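Local atomic coordinates of 8-demethyl-8-aminoriboflavin-5'-phosphate synthase (Streptomyces davawensis, PDB entry 5MLD), a protein that replaces the C-8 methyl group of FMN by an amino group taken from glutamate, a step on the way to the antibiotic roseoflavin. Residues 18-24 against 172-176; 133-139 against 163-169. The contacts are given in a common frame with arbitrary orientation. Numbering follows the deposited sequence.

Both contacts lie at the end of the flavodoxin-like sheet where 8DP binds, their centres about 12 Å apart, and along the chain contact 2 is nested within the loop that contact 1 closes. They divide the ligand: 18-24 takes the phosphate, 133-139 the flavin ring. Contact 1 joins the first turn of helix 20-34 to a loop and is largely buried, R18 being exposed; its one direct hydrogen bond goes to the Q20 side-chain carbonyl, and the rest is packing round Y174 and I175. Contact 2, buried throughout, adds a last backbone bond to the pairing of strands 125-132 and 161-164, then a weak one between the loops that follow, and meets three other subunits. W164 CZ3 lies 3.4 Å from Y174 N.

Contact 1 (18-24 against 172-176); sequences RSQTQGL and PGYIE. With 8DP (8-demethyl-8-aminoriboflavin-5'-phosphate), chain I.
Helix 20-34 starts in segment 18-24, with S19 as N-cap: its t rotamer lets OG accept from Q22 N at 3.1 Å. The same OG lies a very short 2.5 Å from 8DP O1, which also takes T21 N (3.0 Å) and T21 OG1 (2.8 Å, rotamer m), while Q20 N reaches 8DP O2 at 2.8 Å. This is the end of the phosphate-binding loop of the flavodoxin-like fold, which joins strand 4-9 to helix 20-34. Segment 172-176 follows a cis peptide before P172 and turns helical in phi/psi from Y174 on; the CA atoms of Q20 and Y174 are 5.4 Å apart. Q20, folded m,m, brings OE1 to I175 N (2.9 Å, nearly linear) and accepts from a water (2.8 Å) that in turn accepts from E176 N. I175 (m,t) sets CD1 3.5 Å from R18 CD and from Q20 NE2; F243 of the second subunit packs on R18 and Q20. Y174, chi1 t and chi2 93°, slides its ring beside G23, where a CB would clash with Y174 CE2; L24 (m, chi2 88°) sets CD1 4.1 Å from the Y174 ring centroid, an off-centre CH-pi contact. Q20, L24 and Y174 rest on C132 of strand 125-132, and L24 also packs against helix 183-205.

Contact 2 (133-139 against 163-169); sequences GNEDGAH and YWLGPAG. With 8DP (8-demethyl-8-aminoriboflavin-5'-phosphate), chain I.
E135, L165 and A138 are among the residues that lose the most surface here, where the chain leaves strands 125-132 and 161-164. The parallel pairing ends with G133 N to W164 O (3.1 Å); beyond it the chain at N134 turns out of the strand, and G166 N makes only a weak bond to N134 O (3.0 Å). The CA atoms of E135 and G166 are 4.7 Å apart. E135 (chi1 p, chi2 t) extends so that OE2 accepts from G169 N at 2.9 Å. L165 (m,t) puts CD1 4.0 Å from A138 CB, which lies over the face of the Y163 ring (3.6 Å from Y163 CG, chi1 p). G137, with positive phi, precedes helix 138-152. In this flavin-binding loop E135 N and D136 N both donate to 8DP O9 at 2.7 Å, and D136 O accepts from 8DP N5 at 2.8 Å. This loop thus reads the ring edge with backbone groups, while the E135 carboxylate is shared between G169 of the loop after strand 161-164, Y163 of the third subunit (OE2) and Y240 of the second (OE1).

Contact 1 (18-24 against 172-176)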
loop_
_atom_site.group_PDB
_atom_site.type_symbol
_atom_site.label_atom_id
_atom_site.label_comp_id
_atom_site.label_asym_id
_atom_site.label_seq_id
_atom_site.Cartn_x
_atom_site.Cartn_y
_atom_site.Cartn_z
ATOM N N ARG A 18 -11.756 -24.434 -12.244
ATOM C CA ARG A 18 -12.749 -23.421 -11.925
ATOM C C ARG A 18 -12.107 -22.277 -11.150
ATOM O O ARG A 18 -11.412 -22.500 -10.158
ATOM C CB ARG A 18 -13.889 -24.052 -11.128
ATOM C CG ARG A 18 -15.106 -23.146 -11.030
ATOM C CD ARG A 18 -16.308 -23.892 -10.457
ATOM N NE ARG A 18 -15.933 -24.860 -9.421
ATOM C CZ ARG A 18 -16.789 -25.416 -8.559
ATOM N NH1 ARG A 18 -18.074 -25.086 -8.591
ATOM N NH2 ARG A 18 -16.361 -26.300 -7.658
ATOM N N SER A 19 -12.343 -21.048 -11.606
ATOM C CA SER A 19 -11.761 -19.847 -11.018
ATOM C C SER A 19 -12.841 -19.020 -10.327
ATOM O O SER A 19 -13.894 -18.754 -10.922
ATOM C CB SER A 19 -11.048 -19.018 -12.107
ATOM O OG SER A 19 -10.935 -17.633 -11.775
ATOM N N GLN A 20 -12.573 -18.620 -9.073
ATOM C CA GLN A 20 -13.472 -17.712 -8.353
ATOM C C GLN A 20 -13.632 -16.395 -9.113
ATOM O O GLN A 20 -14.748 -15.879 -9.262
ATOM C CB GLN A 20 -12.941 -17.436 -6.930
ATOM C CG GLN A 20 -12.464 -18.660 -6.110
ATOM C CD GLN A 20 -13.582 -19.614 -5.742
ATOM O OE1 GLN A 20 -14.598 -19.214 -5.165
ATOM N NE2 GLN A 20 -13.403 -20.894 -6.088
ATOM N N THR A 21 -12.513 -15.831 -9.573
ATOM C CA THR A 21 -12.521 -14.533 -10.240
ATOM C C THR A 21 -13.353 -14.573 -11.510
ATOM O O THR A 21 -13.994 -13.575 -11.871
ATOM C CB THR A 21 -11.090 -14.107 -10.585
ATOM O OG1 THR A 21 -10.261 -14.243 -9.432
ATOM C CG2 THR A 21 -11.055 -12.654 -11.030
ATOM N N GLN A 22 -13.354 -15.723 -12.192
ATOM C CA GLN A 22 -14.115 -15.871 -13.429
ATOM C C GLN A 22 -15.592 -15.555 -13.223
ATOM O O GLN A 22 -16.271 -15.135 -14.168
ATOM C CB GLN A 22 -13.931 -17.294 -13.972
ATOM C CG GLN A 22 -14.585 -17.536 -15.340
ATOM C CD GLN A 22 -13.918 -16.734 -16.443
ATOM O OE1 GLN A 22 -12.719 -16.468 -16.393
ATOM N NE2 GLN A 22 -14.699 -16.338 -17.446
ATOM N N GLY A 23 -16.112 -15.757 -12.003
ATOM C CA GLY A 23 -17.493 -15.392 -11.729
ATOM C C GLY A 23 -17.774 -13.917 -11.956
ATOM O O GLY A 23 -18.815 -13.556 -12.500
ATOM N N LEU A 24 -16.843 -13.044 -11.555
ATOM C CA LEU A 24 -17.022 -11.617 -11.823
ATOM C C LEU A 24 -16.936 -11.318 -13.322
ATOM O O LEU A 24 -17.702 -10.493 -13.843
ATOM C CB LEU A 24 -15.983 -10.795 -11.045
ATOM C CG LEU A 24 -16.188 -10.718 -9.530
ATOM C CD1 LEU A 24 -15.497 -11.902 -8.825
ATOM C CD2 LEU A 24 -15.738 -9.375 -8.982
ATOM N N PRO A 172 -14.673 -19.278 2.831
ATOM C CA PRO A 172 -14.352 -19.664 1.450
ATOM C C PRO A 172 -14.456 -18.508 0.447
ATOM O O PRO A 172 -14.705 -17.368 0.850
ATOM C CB PRO A 172 -15.412 -20.713 1.149
ATOM C CG PRO A 172 -16.606 -20.223 1.938
ATOM C CD PRO A 172 -16.003 -19.767 3.241
ATOM N N GLY A 173 -14.248 -18.807 -0.833
ATOM C CA GLY A 173 -14.254 -17.804 -1.877
ATOM C C GLY A 173 -15.621 -17.507 -2.461
ATOM O O GLY A 173 -16.664 -17.890 -1.929
ATOM N N TYR A 174 -15.583 -16.833 -3.613
ATOM C CA TYR A 174 -16.779 -16.322 -4.281
ATOM C C TYR A 174 -17.822 -17.409 -4.525
ATOM O O TYR A 174 -19.024 -17.161 -4.386
ATOM C CB TYR A 174 -16.333 -15.700 -5.594
ATOM C CG TYR A 174 -17.374 -15.095 -6.510
ATOM C CD1 TYR A 174 -17.681 -13.733 -6.442
ATOM C CD2 TYR A 174 -17.967 -15.854 -7.513
ATOM C CE1 TYR A 174 -18.602 -13.162 -7.320
ATOM C CE2 TYR A 174 -18.892 -15.292 -8.392
ATOM C CZ TYR A 174 -19.201 -13.940 -8.286
ATOM O OH TYR A 174 -20.113 -13.363 -9.167
ATOM N N ILE A 175 -17.384 -18.618 -4.883
ATOM C CA ILE A 175 -18.327 -19.670 -5.280
ATOM C C ILE A 175 -19.118 -20.168 -4.074
ATOM O O ILE A 175 -20.348 -20.028 -4.018
ATOM C CB ILE A 175 -17.595 -20.814 -6.001
ATOM C CG1 ILE A 175 -17.111 -20.324 -7.366
ATOM C CG2 ILE A 175 -18.516 -22.028 -6.171
ATOM C CD1 ILE A 175 -16.199 -21.297 -8.094
ATOM N N GLU A 176 -18.428 -20.740 -3.082
ATOM C CA GLU A 176 -19.131 -21.195 -1.885
ATOM C C GLU A 176 -19.762 -20.048 -1.118
ATOM O O GLU A 176 -20.771 -20.250 -0.428
ATOM C CB GLU A 176 -18.186 -21.961 -0.956
ATOM C CG GLU A 176 -18.140 -23.438 -1.234
ATOM C CD GLU A 176 -17.233 -24.180 -0.265
ATOM O OE1 GLU A 176 -16.574 -23.513 0.562
ATOM O OE2 GLU A 176 -17.206 -25.430 -0.320
HETATM C C4 8DP I . -7.589 -15.707 -2.914
HETATM C C5 8DP I . -7.331 -16.084 -1.451
HETATM C C8 8DP I . -3.469 -17.792 -2.028
HETATM N N3 8DP I . -3.721 -13.994 -0.350
HETATM C C2 8DP I . -9.209 -16.710 -4.655
HETATM N N2 8DP I . -3.315 -19.102 -2.610
HETATM N N1 8DP I . -6.054 -15.365 -1.036
HETATM C C6 8DP I . -4.839 -15.925 -1.262
HETATM O O6 8DP I . -7.825 -18.089 -3.358
HETATM N N4 8DP I . -7.326 -13.546 -0.263
HETATM C C12 8DP I . -3.662 -15.239 -0.891
HETATM C C13 8DP I . -6.121 -14.124 -0.490
HETATM C C14 8DP I . -4.947 -13.436 -0.152
HETATM C C15 8DP I . -5.078 -12.159 0.409
HETATM C C16 8DP I . -7.401 -12.341 0.267
HETATM C C1 8DP I . -9.059 -17.576 -5.911
HETATM C C3 8DP I . -7.863 -16.819 -3.939
HETATM C C7 8DP I . -4.744 -17.230 -1.812
HETATM C C9 8DP I . -2.296 -17.074 -1.655
HETATM O O1 8DP I . -9.741 -17.025 -9.693
HETATM P P1 8DP I . -9.168 -17.779 -8.474
HETATM O O2 8DP I . -9.980 -19.104 -8.256
HETATM O O3 8DP I . -7.686 -18.083 -8.643
HETATM O O4 8DP I . -9.392 -16.864 -7.162
HETATM O O5 8DP I . -9.562 -15.429 -5.042
HETATM O O7 8DP I . -7.582 -14.529 -3.318
HETATM C C10 8DP I . -0.920 -17.665 -1.874
HETATM C C11 8DP I . -2.404 -15.821 -1.106
HETATM O O8 8DP I . -3.953 -11.412 0.759
HETATM N N5 8DP I . -6.298 -11.644 0.599
HETATM O O9 8DP I . -8.648 -11.710 0.501
HETATM O O HOH W 1 -15.649 -21.017 -3.261
#

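Contact 2 (133-139 against 163-169)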
loop_
_atom_site.group_PDB
_atom_site.type_symbol
_atom_site.label_atom_id
_atom_site.label_comp_id
_atom_site.label_asym_id
_atom_site.label_seq_id
_atom_site.Cartn_x
_atom_site.Cartn_y
_atom_site.Cartn_z
ATOM N N GLY A 133 -11.020 -11.745 -3.573
ATOM C CA GLY A 133 -10.197 -12.233 -2.489
ATOM C C GLY A 133 -11.069 -12.979 -1.495
ATOM O O GLY A 133 -12.292 -12.846 -1.502
ATOM N N ASN A 134 -10.427 -13.750 -0.619
ATOM C CA ASN A 134 -11.245 -14.393 0.408
ATOM C C ASN A 134 -11.679 -13.426 1.501
ATOM O O ASN A 134 -12.725 -13.655 2.137
ATOM C CB ASN A 134 -10.492 -15.581 1.033
ATOM C CG ASN A 134 -10.443 -16.783 0.108
ATOM O OD1 ASN A 134 -10.986 -16.749 -1.007
ATOM N ND2 ASN A 134 -9.792 -17.854 0.556
ATOM N N GLU A 135 -10.908 -12.355 1.743
ATOM C CA GLU A 135 -11.209 -11.490 2.878
ATOM C C GLU A 135 -10.732 -10.046 2.757
ATOM O O GLU A 135 -11.367 -9.167 3.334
ATOM C CB GLU A 135 -10.618 -12.073 4.173
ATOM C CG GLU A 135 -9.116 -12.252 4.131
ATOM C CD GLU A 135 -8.436 -12.171 5.493
ATOM O OE1 GLU A 135 -7.197 -12.322 5.526
ATOM O OE2 GLU A 135 -9.115 -11.942 6.522
ATOM N N ASP A 136 -9.613 -9.769 2.079
ATOM C CA ASP A 136 -9.014 -8.449 2.276
ATOM C C ASP A 136 -8.014 -8.120 1.173
ATOM O O ASP A 136 -7.277 -8.995 0.719
ATOM C CB ASP A 136 -8.328 -8.408 3.649
ATOM C CG ASP A 136 -7.750 -7.066 3.977
ATOM O OD1 ASP A 136 -8.493 -6.061 3.945
ATOM O OD2 ASP A 136 -6.545 -7.018 4.277
ATOM N N GLY A 137 -7.980 -6.844 0.769
ATOM C CA GLY A 137 -6.927 -6.373 -0.123
ATOM C C GLY A 137 -7.411 -5.638 -1.363
ATOM O O GLY A 137 -6.594 -5.150 -2.151
ATOM N N ALA A 138 -8.731 -5.543 -1.534
ATOM C CA ALA A 138 -9.284 -5.035 -2.789
ATOM C C ALA A 138 -8.845 -3.594 -3.060
ATOM O O ALA A 138 -8.329 -3.285 -4.140
ATOM C CB ALA A 138 -10.808 -5.145 -2.769
ATOM N N HIS A 139 -9.066 -2.687 -2.108
ATOM C CA HIS A 139 -8.730 -1.284 -2.389
ATOM C C HIS A 139 -7.218 -1.061 -2.500
ATOM O O HIS A 139 -6.760 -0.193 -3.264
ATOM C CB HIS A 139 -9.369 -0.389 -1.324
ATOM C CG HIS A 139 -10.866 -0.362 -1.408
ATOM N ND1 HIS A 139 -11.682 -1.030 -0.516
ATOM C CD2 HIS A 139 -11.695 0.212 -2.313
ATOM C CE1 HIS A 139 -12.945 -0.854 -0.858
ATOM N NE2 HIS A 139 -12.981 -0.098 -1.940
ATOM N N TYR A 163 -15.325 -5.772 -7.006
ATOM C CA TYR A 163 -14.622 -6.814 -6.268
ATOM C C TYR A 163 -15.600 -7.589 -5.397
ATOM O O TYR A 163 -16.714 -7.133 -5.118
ATOM C CB TYR A 163 -13.491 -6.209 -5.413
ATOM C CG TYR A 163 -14.007 -5.227 -4.397
ATOM C CD1 TYR A 163 -14.172 -3.894 -4.721
ATOM C CD2 TYR A 163 -14.360 -5.637 -3.116
ATOM C CE1 TYR A 163 -14.669 -3.002 -3.817
ATOM C CE2 TYR A 163 -14.853 -4.738 -2.189
ATOM C CZ TYR A 163 -15.017 -3.419 -2.556
ATOM O OH TYR A 163 -15.517 -2.496 -1.675
ATOM N N TRP A 164 -15.156 -8.773 -4.967
ATOM C CA TRP A 164 -15.830 -9.552 -3.942
ATOM C C TRP A 164 -14.818 -9.918 -2.863
ATOM O O TRP A 164 -13.679 -10.266 -3.164
ATOM C CB TRP A 164 -16.458 -10.836 -4.517
ATOM C CG TRP A 164 -17.255 -11.623 -3.489
ATOM C CD1 TRP A 164 -18.589 -11.510 -3.233
ATOM C CD2 TRP A 164 -16.759 -12.636 -2.602
ATOM N NE1 TRP A 164 -18.960 -12.375 -2.237
ATOM C CE2 TRP A 164 -17.856 -13.095 -1.839
ATOM C CE3 TRP A 164 -15.499 -13.209 -2.391
ATOM C CZ2 TRP A 164 -17.731 -14.093 -0.861
ATOM C CZ3 TRP A 164 -15.367 -14.205 -1.418
ATOM C CH2 TRP A 164 -16.478 -14.639 -0.665
ATOM N N LEU A 165 -15.246 -9.824 -1.614
ATOM C CA LEU A 165 -14.492 -10.288 -0.460
ATOM C C LEU A 165 -15.479 -10.869 0.537
ATOM O O LEU A 165 -16.598 -10.366 0.673
ATOM C CB LEU A 165 -13.714 -9.152 0.249
ATOM C CG LEU A 165 -12.761 -8.286 -0.575
ATOM C CD1 LEU A 165 -12.374 -7.134 0.343
ATOM C CD2 LEU A 165 -11.565 -9.076 -1.057
ATOM N N GLY A 166 -15.061 -11.916 1.247
ATOM C CA GLY A 166 -15.781 -12.329 2.430
ATOM C C GLY A 166 -15.326 -11.583 3.685
ATOM O O GLY A 166 -14.545 -10.623 3.624
ATOM N N PRO A 167 -15.835 -11.987 4.849
ATOM C CA PRO A 167 -15.393 -11.372 6.105
ATOM C C PRO A 167 -13.968 -11.787 6.457
ATOM O O PRO A 167 -13.393 -12.681 5.852
ATOM C CB PRO A 167 -16.397 -11.919 7.122
ATOM C CG PRO A 167 -16.695 -13.285 6.599
ATOM C CD PRO A 167 -16.705 -13.160 5.083
ATOM N N ALA A 168 -13.406 -11.121 7.473
ATOM C CA ALA A 168 -12.127 -11.541 8.042
ATOM C C ALA A 168 -12.127 -13.051 8.242
ATOM O O ALA A 168 -13.041 -13.606 8.862
ATOM C CB ALA A 168 -11.886 -10.826 9.379
ATOM N N GLY A 169 -11.140 -13.723 7.671
ATOM C CA GLY A 169 -11.105 -15.169 7.756
ATOM C C GLY A 169 -10.280 -15.775 6.637
ATOM O O GLY A 169 -9.589 -15.079 5.898
HETATM C C4 8DP I . -7.589 -15.707 -2.914
HETATM C C5 8DP I . -7.331 -16.084 -1.451
HETATM C C8 8DP I . -3.469 -17.792 -2.028
HETATM N N3 8DP I . -3.721 -13.994 -0.350
HETATM C C2 8DP I . -9.209 -16.710 -4.655
HETATM N N2 8DP I . -3.315 -19.102 -2.610
HETATM N N1 8DP I . -6.054 -15.365 -1.036
HETATM C C6 8DP I . -4.839 -15.925 -1.262
HETATM O O6 8DP I . -7.825 -18.089 -3.358
HETATM N N4 8DP I . -7.326 -13.546 -0.263
HETATM C C12 8DP I . -3.662 -15.239 -0.891
HETATM C C13 8DP I . -6.121 -14.124 -0.490
HETATM C C14 8DP I . -4.947 -13.436 -0.152
HETATM C C15 8DP I . -5.078 -12.159 0.409
HETATM C C16 8DP I . -7.401 -12.341 0.267
HETATM C C1 8DP I . -9.059 -17.576 -5.911
HETATM C C3 8DP I . -7.863 -16.819 -3.939
HETATM C C7 8DP I . -4.744 -17.230 -1.812
HETATM C C9 8DP I . -2.296 -17.074 -1.655
HETATM O O1 8DP I . -9.741 -17.025 -9.693
HETATM P P1 8DP I . -9.168 -17.779 -8.474
HETATM O O2 8DP I . -9.980 -19.104 -8.256
HETATM O O3 8DP I . -7.686 -18.083 -8.643
HETATM O O4 8DP I . -9.392 -16.864 -7.162
HETATM O O5 8DP I . -9.562 -15.429 -5.042
HETATM O O7 8DP I . -7.582 -14.529 -3.318
HETATM C C10 8DP I . -0.920 -17.665 -1.874
HETATM C C11 8DP I . -2.404 -15.821 -1.106
HETATM O O8 8DP I . -3.953 -11.412 0.759
HETATM N N5 8DP I . -6.298 -11.644 0.599
HETATM O O9 8DP I . -8.648 -11.710 0.501
#